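Local coordinates for COG1633: Uncharacterized conserved protein (Magnetospirillum magnetotacticum, PDB 2OH3) that is of unknown function but carries a zinc ion in a rubrerythrin-like four-helix bundle of the ferritin clan, consistent with a metal-dependent role, at residues Leu98-Ala101 against Arg102-Ile106. Numbering follows the deposited sequence.
Sequences LRYA and RDNEI. With ZN (zinc ion), chain B.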
loop_
_atom_site.group_PDB
_atom_site.type_symbol
_atom_site.label_atom_id
_atom_site.label_comp_id
_atom_site.label_asym_id
_atom_site.label_seq_id
_atom_site.Cartn_x
_atom_site.Cartn_y
_atom_site.Cartn_z
ATOM N N LEU A 98 14.415 -8.640 4.797
ATOM C CA LEU A 98 14.482 -8.516 6.229
ATOM C C LEU A 98 14.514 -7.057 6.667
ATOM O O LEU A 98 13.912 -6.699 7.670
ATOM C CB LEU A 98 15.722 -9.208 6.776
ATOM C CG LEU A 98 15.853 -10.708 6.887
ATOM C CD1 LEU A 98 17.344 -11.092 7.115
ATOM C CD2 LEU A 98 14.985 -11.256 8.014
ATOM N N ARG A 99 15.304 -6.238 5.973
ATOM C CA ARG A 99 15.380 -4.819 6.282
ATOM C C ARG A 99 14.062 -4.103 6.021
ATOM O O ARG A 99 13.719 -3.201 6.740
ATOM C CB ARG A 99 16.488 -4.160 5.483
ATOM C CG ARG A 99 17.874 -4.468 6.108
ATOM C CD ARG A 99 19.004 -3.522 5.704
ATOM N NE ARG A 99 18.890 -2.150 6.201
ATOM C CZ ARG A 99 18.964 -1.760 7.482
ATOM N NH1 ARG A 99 19.099 -2.628 8.497
ATOM N NH2 ARG A 99 18.866 -0.468 7.762
ATOM N N TYR A 100 13.378 -4.481 4.948
ATOM C CA TYR A 100 12.061 -3.931 4.610
ATOM C C TYR A 100 11.078 -4.293 5.727
ATOM O O TYR A 100 10.276 -3.459 6.238
ATOM C CB TYR A 100 11.592 -4.542 3.256
ATOM C CG TYR A 100 10.171 -4.166 2.852
ATOM C CD1 TYR A 100 9.801 -2.836 2.748
ATOM C CD2 TYR A 100 9.217 -5.137 2.584
ATOM C CE1 TYR A 100 8.516 -2.468 2.403
ATOM C CE2 TYR A 100 7.924 -4.777 2.224
ATOM C CZ TYR A 100 7.598 -3.437 2.133
ATOM O OH TYR A 100 6.338 -3.046 1.766
ATOM N N ALA A 101 11.126 -5.543 6.120
ATOM C CA ALA A 101 10.214 -6.009 7.184
ATOM C C ALA A 101 10.507 -5.275 8.476
ATOM O O ALA A 101 9.622 -4.756 9.140
ATOM C CB ALA A 101 10.360 -7.531 7.406
ATOM N N ARG A 102 11.784 -5.182 8.815
ATOM C CA ARG A 102 12.190 -4.433 9.988
ATOM C C ARG A 102 11.722 -2.964 10.024
ATOM O O ARG A 102 11.299 -2.497 11.072
ATOM C CB ARG A 102 13.694 -4.479 10.118
ATOM C CG ARG A 102 14.192 -3.837 11.386
ATOM C CD ARG A 102 15.698 -3.778 11.324
ATOM N NE ARG A 102 16.202 -2.961 12.408
ATOM C CZ ARG A 102 16.709 -1.736 12.266
ATOM N NH1 ARG A 102 16.782 -1.164 11.066
ATOM N NH2 ARG A 102 17.127 -1.082 13.350
ATOM N N ASP A 103 11.927 -2.230 8.927
ATOM C CA ASP A 103 11.403 -0.864 8.787
ATOM C C ASP A 103 9.945 -0.702 9.183
ATOM O O ASP A 103 9.568 0.202 9.926
ATOM C CB ASP A 103 11.533 -0.401 7.343
ATOM C CG ASP A 103 12.907 0.082 7.017
ATOM O OD1 ASP A 103 13.758 0.155 7.952
ATOM O OD2 ASP A 103 13.153 0.312 5.805
ATOM N N ASN A 104 9.128 -1.615 8.707
ATOM C CA ASN A 104 7.719 -1.575 8.996
ATOM C C ASN A 104 7.312 -2.089 10.368
ATOM O O ASN A 104 6.343 -1.616 10.926
ATOM C CB ASN A 104 7.001 -2.233 7.841
ATOM C CG ASN A 104 7.138 -1.426 6.605
ATOM O OD1 ASN A 104 6.531 -0.374 6.515
ATOM N ND2 ASN A 104 7.999 -1.864 5.657
ATOM N N GLU A 105 8.065 -3.031 10.933
ATOM C CA GLU A 105 7.911 -3.415 12.326
ATOM C C GLU A 105 8.120 -2.213 13.212
ATOM O O GLU A 105 7.378 -2.018 14.150
ATOM C CB GLU A 105 8.961 -4.469 12.723
ATOM C CG GLU A 105 8.717 -5.861 12.203
ATOM C CD GLU A 105 7.614 -6.559 12.933
ATOM O OE1 GLU A 105 7.331 -6.162 14.070
ATOM O OE2 GLU A 105 7.030 -7.511 12.386
ATOM N N ILE A 106 9.183 -1.451 12.923
ATOM C CA ILE A 106 9.510 -0.230 13.652
ATOM C C ILE A 106 8.415 0.847 13.551
ATOM O O ILE A 106 8.076 1.486 14.556
ATOM C CB ILE A 106 10.837 0.390 13.177
ATOM C CG1 ILE A 106 12.022 -0.495 13.570
ATOM C CG2 ILE A 106 11.042 1.758 13.837
ATOM C CD1 ILE A 106 13.400 -0.011 13.031
HETATM ZN ZN ZN B . 5.867 -7.242 14.874
HETATM O O HOH W 1 15.619 -2.138 8.253
#
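Two successive turns of helix 94-118, one of the four long helices of a ferritin-like bundle, meet here beside its zinc site, where the side chain of Asn104 folds back onto Tyr100. The backbone N of Asn104 donates a hydrogen bond to Tyr100 O at 3.3 Å, while Asn104 ND2 reaches the same oxygen at 2.8 Å from the opposite face of the carbonyl plane, a doubly gripped acceptor. Asn104 CG lies beside its own backbone N (chi1 -67°), which turns the amide back along the helix. ND2 also sits over one face of the Tyr100 ring, 3.3 Å from CE1, with amide and ring planes 78° apart. The backbone N and O of Lys77 hydrogen-bond Asn104 OD1 and Tyr100 OH. With an alanine in place of Asn104, Tyr100 O would probably lose its second donor, Lys77 N its side-chain acceptor and the ring face its amide cover. On another side of the helix, a water donates to Arg99 O (2.7 Å) and Asp103 OD1, accepts from Arg102 NH1 in the guanidinium plane, and lies over one face of the Arg99 guanidinium. The NH1 atoms of Arg99 and Arg102 are 3.8 Å apart, a like-charge closeness that the salt bridge of Arg102 NE to Asp143 probably offsets in part. One turn on from Ala101, whose O accepts from Glu105 N at 2.9 Å, Glu105 OE1 binds zinc at 2.0 Å together with Glu135 and His138, and Tyr24 holds OE2. Ala101 packs on Phe43 of helix 37-61 and on Tyr24 and Leu27 of helix 6-33, while Leu98 and Arg102 touch Ile146 of helix 122-148.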